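PDB 5UJC: MMACHC-like protein from Caenorhabditis elegans, which binds cobalamin and probably removes its upper axial ligand, reducing cyanocobalamin with a flavin and NADPH and demethylating methylcobalamin with glutathione. Local coordinates for residues H22-I32 and T53-M64. Residues are numbered along the deposited sequence; the frame is centred on the assembly and turned at random. Where two conformers were deposited one is given.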
loop_
_atom_site.group_PDB
_atom_site.type_symbol
_atom_site.label_atom_id
_atom_site.label_comp_id
_atom_site.label_asym_id
_atom_site.label_seq_id
_atom_site.Cartn_x
_atom_site.Cartn_y
_atom_site.Cartn_z
ATOM N N HIS A 22 -11.875 5.371 8.834
ATOM C CA HIS A 22 -11.993 4.718 10.115
ATOM C C HIS A 22 -11.601 3.243 10.063
ATOM O O HIS A 22 -10.990 2.714 11.038
ATOM C CB HIS A 22 -13.445 4.866 10.652
ATOM C CG HIS A 22 -13.797 3.905 11.752
ATOM N ND1 HIS A 22 -13.511 4.153 13.078
ATOM C CD2 HIS A 22 -14.452 2.719 11.724
ATOM C CE1 HIS A 22 -13.941 3.143 13.816
ATOM N NE2 HIS A 22 -14.514 2.259 13.018
ATOM N N GLU A 23 -11.937 2.564 8.956
ATOM C CA GLU A 23 -11.638 1.125 8.749
ATOM C C GLU A 23 -10.254 0.919 8.147
ATOM O O GLU A 23 -9.870 -0.219 7.835
ATOM C CB GLU A 23 -12.683 0.471 7.796
ATOM C CG GLU A 23 -14.125 0.326 8.349
ATOM C CD GLU A 23 -14.259 -0.633 9.564
ATOM O OE1 GLU A 23 -14.161 -1.869 9.390
ATOM O OE2 GLU A 23 -14.565 -0.148 10.679
ATOM N N GLY A 24 -9.518 1.998 7.940
ATOM C CA GLY A 24 -8.130 1.897 7.617
ATOM C C GLY A 24 -7.734 2.051 6.177
ATOM O O GLY A 24 -6.679 1.571 5.799
ATOM N N PHE A 25 -8.483 2.860 5.411
ATOM C CA PHE A 25 -8.086 3.180 4.027
ATOM C C PHE A 25 -7.980 4.667 3.797
ATOM O O PHE A 25 -8.733 5.445 4.395
ATOM C CB PHE A 25 -9.117 2.603 3.048
ATOM C CG PHE A 25 -9.224 1.103 3.096
ATOM C CD1 PHE A 25 -8.322 0.312 2.398
ATOM C CD2 PHE A 25 -10.222 0.475 3.854
ATOM C CE1 PHE A 25 -8.417 -1.075 2.443
ATOM C CE2 PHE A 25 -10.310 -0.894 3.901
ATOM C CZ PHE A 25 -9.415 -1.675 3.192
ATOM N N GLU A 26 -7.101 5.054 2.868
ATOM C CA GLU A 26 -7.020 6.427 2.356
ATOM C C GLU A 26 -6.965 6.355 0.846
ATOM O O GLU A 26 -6.377 5.423 0.304
ATOM C CB GLU A 26 -5.692 7.092 2.769
ATOM C CG GLU A 26 -5.505 7.416 4.187
ATOM C CD GLU A 26 -4.226 8.268 4.417
ATOM O OE1 GLU A 26 -3.333 8.441 3.468
ATOM O OE2 GLU A 26 -4.090 8.774 5.515
ATOM N N SER A 27 -7.455 7.398 0.173
ATOM C CA SER A 27 -7.270 7.518 -1.265
ATOM C C SER A 27 -6.674 8.849 -1.636
ATOM O O SER A 27 -6.915 9.873 -0.968
ATOM C CB SER A 27 -8.568 7.257 -2.040
ATOM O OG SER A 27 -9.450 8.330 -1.968
ATOM N N HIS A 28 -5.891 8.831 -2.728
ATOM C CA HIS A 28 -5.187 10.005 -3.210
ATOM C C HIS A 28 -5.279 10.056 -4.742
ATOM O O HIS A 28 -4.955 9.080 -5.422
ATOM C CB HIS A 28 -3.712 9.936 -2.802
ATOM C CG HIS A 28 -3.509 9.839 -1.330
ATOM N ND1 HIS A 28 -3.194 10.918 -0.560
ATOM C CD2 HIS A 28 -3.595 8.785 -0.487
ATOM C CE1 HIS A 28 -3.076 10.536 0.701
ATOM N NE2 HIS A 28 -3.350 9.251 0.771
ATOM N N MET A 29 -5.713 11.189 -5.278
ATOM C CA MET A 29 -5.909 11.345 -6.703
ATOM C C MET A 29 -4.604 11.745 -7.386
ATOM O O MET A 29 -3.813 12.538 -6.840
ATOM C CB MET A 29 -7.001 12.374 -6.972
ATOM C CG MET A 29 -7.482 12.391 -8.414
ATOM S SD MET A 29 -8.987 13.289 -8.711
ATOM C CE MET A 29 -8.468 14.931 -8.464
ATOM N N PHE A 30 -4.389 11.237 -8.601
ATOM C CA PHE A 30 -3.281 11.697 -9.417
ATOM C C PHE A 30 -3.552 11.491 -10.882
ATOM O O PHE A 30 -4.525 10.841 -11.249
ATOM C CB PHE A 30 -1.968 11.016 -9.002
ATOM C CG PHE A 30 -1.920 9.519 -9.269
ATOM C CD1 PHE A 30 -2.547 8.615 -8.414
ATOM C CD2 PHE A 30 -1.189 9.017 -10.336
ATOM C CE1 PHE A 30 -2.480 7.249 -8.658
ATOM C CE2 PHE A 30 -1.097 7.663 -10.562
ATOM C CZ PHE A 30 -1.725 6.773 -9.713
ATOM N N LYS A 31 -2.723 12.114 -11.725
ATOM C CA LYS A 31 -2.862 11.993 -13.163
ATOM C C LYS A 31 -1.899 10.914 -13.658
ATOM O O LYS A 31 -0.753 10.878 -13.252
ATOM C CB LYS A 31 -2.543 13.328 -13.850
ATOM C CG LYS A 31 -3.468 14.462 -13.454
ATOM C CD LYS A 31 -3.084 15.766 -14.135
ATOM C CE LYS A 31 -1.763 16.331 -13.612
ATOM N NZ LYS A 31 -1.696 17.804 -13.800
ATOM N N ILE A 32 -2.322 10.113 -14.616
ATOM C CA ILE A 32 -1.445 9.096 -15.157
ATOM C C ILE A 32 -0.163 9.732 -15.728
ATOM O O ILE A 32 0.918 9.168 -15.590
ATOM C CB ILE A 32 -2.157 8.240 -16.244
ATOM C CG1 ILE A 32 -3.249 7.357 -15.618
ATOM C CG2 ILE A 32 -1.151 7.386 -17.016
ATOM C CD1 ILE A 32 -2.741 6.329 -14.628
ATOM N N THR A 53 -5.528 11.403 -17.651
ATOM C CA THR A 53 -6.397 10.358 -17.132
ATOM C C THR A 53 -6.347 10.333 -15.598
ATOM O O THR A 53 -5.265 10.322 -15.002
ATOM C CB THR A 53 -5.972 8.985 -17.676
ATOM O OG1 THR A 53 -6.025 9.003 -19.101
ATOM C CG2 THR A 53 -6.868 7.867 -17.167
ATOM N N MET A 54 -7.524 10.316 -14.982
ATOM C CA MET A 54 -7.650 10.235 -13.531
ATOM C C MET A 54 -7.281 8.855 -12.989
ATOM O O MET A 54 -7.716 7.829 -13.529
ATOM C CB MET A 54 -9.091 10.543 -13.135
ATOM C CG MET A 54 -9.374 10.431 -11.649
ATOM S SD MET A 54 -11.143 10.506 -11.298
ATOM C CE MET A 54 -11.183 10.037 -9.569
ATOM N N ALA A 55 -6.499 8.854 -11.911
ATOM C CA ALA A 55 -6.243 7.654 -11.122
ATOM C C ALA A 55 -6.435 7.958 -9.641
ATOM O O ALA A 55 -6.245 9.103 -9.193
ATOM C CB ALA A 55 -4.837 7.145 -11.375
ATOM N N LEU A 56 -6.760 6.902 -8.880
ATOM C CA LEU A 56 -6.831 6.953 -7.412
ATOM C C LEU A 56 -5.935 5.895 -6.826
ATOM O O LEU A 56 -6.082 4.715 -7.121
ATOM C CB LEU A 56 -8.259 6.735 -6.897
ATOM C CG LEU A 56 -9.249 7.859 -7.141
ATOM C CD1 LEU A 56 -10.642 7.380 -6.725
ATOM C CD2 LEU A 56 -8.866 9.094 -6.343
ATOM N N LEU A 57 -5.032 6.332 -5.968
ATOM C CA LEU A 57 -4.207 5.444 -5.174
ATOM C C LEU A 57 -4.909 5.169 -3.848
ATOM O O LEU A 57 -5.199 6.092 -3.114
ATOM C CB LEU A 57 -2.853 6.115 -4.924
ATOM C CG LEU A 57 -1.890 5.401 -3.982
ATOM C CD1 LEU A 57 -1.468 4.053 -4.546
ATOM C CD2 LEU A 57 -0.688 6.276 -3.678
ATOM N N ILE A 58 -5.055 3.886 -3.521
ATOM C CA ILE A 58 -5.665 3.445 -2.268
ATOM C C ILE A 58 -4.564 2.827 -1.409
ATOM O O ILE A 58 -3.821 1.935 -1.869
ATOM C CB ILE A 58 -6.771 2.393 -2.505
ATOM C CG1 ILE A 58 -7.904 2.993 -3.397
ATOM C CG2 ILE A 58 -7.302 1.911 -1.182
ATOM C CD1 ILE A 58 -8.921 1.986 -3.912
ATOM N N LEU A 59 -4.411 3.343 -0.197
ATOM C CA LEU A 59 -3.470 2.764 0.753
ATOM C C LEU A 59 -4.174 2.361 2.020
ATOM O O LEU A 59 -5.306 2.827 2.299
ATOM C CB LEU A 59 -2.308 3.686 1.008
ATOM C CG LEU A 59 -2.514 5.038 1.588
ATOM C CD1 LEU A 59 -2.657 4.942 3.098
ATOM C CD2 LEU A 59 -1.335 5.969 1.248
ATOM N N SER A 60 -3.571 1.430 2.740
ATOM C CA SER A 60 -4.082 1.011 4.045
ATOM C C SER A 60 -3.257 1.597 5.169
ATOM O O SER A 60 -2.039 1.725 5.063
ATOM C CB SER A 60 -4.098 -0.517 4.135
ATOM O OG SER A 60 -2.832 -1.080 3.875
ATOM N N THR A 61 -3.928 1.879 6.266
ATOM C CA THR A 61 -3.303 2.426 7.455
ATOM C C THR A 61 -3.426 1.349 8.558
ATOM O O THR A 61 -3.946 0.264 8.282
ATOM C CB THR A 61 -3.967 3.750 7.825
ATOM O OG1 THR A 61 -5.266 3.504 8.362
ATOM C CG2 THR A 61 -4.093 4.645 6.578
ATOM N N PRO A 62 -2.939 1.620 9.786
ATOM C CA PRO A 62 -2.916 0.540 10.775
ATOM C C PRO A 62 -4.264 -0.146 11.023
ATOM O O PRO A 62 -4.307 -1.370 11.246
ATOM C CB PRO A 62 -2.412 1.238 12.029
ATOM C CG PRO A 62 -1.500 2.305 11.487
ATOM C CD PRO A 62 -2.229 2.808 10.274
ATOM N N ASP A 63 -5.355 0.622 10.978
ATOM C CA ASP A 63 -6.668 0.056 11.273
ATOM C C ASP A 63 -7.227 -0.906 10.195
ATOM O O ASP A 63 -8.162 -1.630 10.475
ATOM C CB ASP A 63 -7.693 1.141 11.592
ATOM C CG ASP A 63 -7.504 1.740 12.980
ATOM O OD1 ASP A 63 -6.790 1.157 13.810
ATOM O OD2 ASP A 63 -8.121 2.760 13.257
ATOM N N MET A 64 -6.624 -0.950 8.997
ATOM C CA MET A 64 -7.074 -1.930 8.014
ATOM C C MET A 64 -6.971 -3.326 8.606
ATOM O O MET A 64 -7.946 -4.084 8.625
ATOM C CB MET A 64 -6.278 -1.853 6.708
ATOM C CG MET A 64 -6.846 -2.758 5.618
ATOM S SD MET A 64 -5.600 -3.581 4.588
ATOM C CE MET A 64 -4.794 -4.678 5.790
HETATM O O HOH W 1 -10.779 2.607 13.678
HETATM O O HOH W 2 -7.084 5.533 7.446
#
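E26, H28 and F30 pair with L59, L57 and A55 as the hydrogen-bonded pairs of an antiparallel ladder. It joins strand 25-31, an outermost strand of the four-stranded antiparallel sheet, to strand 53-60. F30 has chi1 66°, with CG between its own backbone N and carbonyl carbon. This lays the ring over A55, whose CB sits 3.7 Å from the ring centroid in a CH-pi contact. The ring edge faces L57 N, and C137 and V140 of helix 134-140 pack on F30. On the sheet face that carries F30, H28 and E26, E26 and L59 run side by side, with L59 CD1 3.6 Å from E26 OE1. L59 CD2 also reaches H28 NE2. H28 NE2 donates to E26 OE1 at 2.8 Å, and H177 NE2 bonds the same oxygen. OE1 lies in the H28 ring plane, but H28 meets it on the anti side, 32° out of the carboxylate plane. Without the carboxylate, as with an alanine at E26, H28 and H177 would probably lose their shared acceptor and L59 CD1 part of its cover. On the other face, F25 CD1 touches I58 CG2 at 4.1 Å. S60, on this face, lies about 7 Å from the bound cobalamin by its side chain. Beyond the strands, water 1 donates to both H22 O and D63 OD2, at 2.7 Å each.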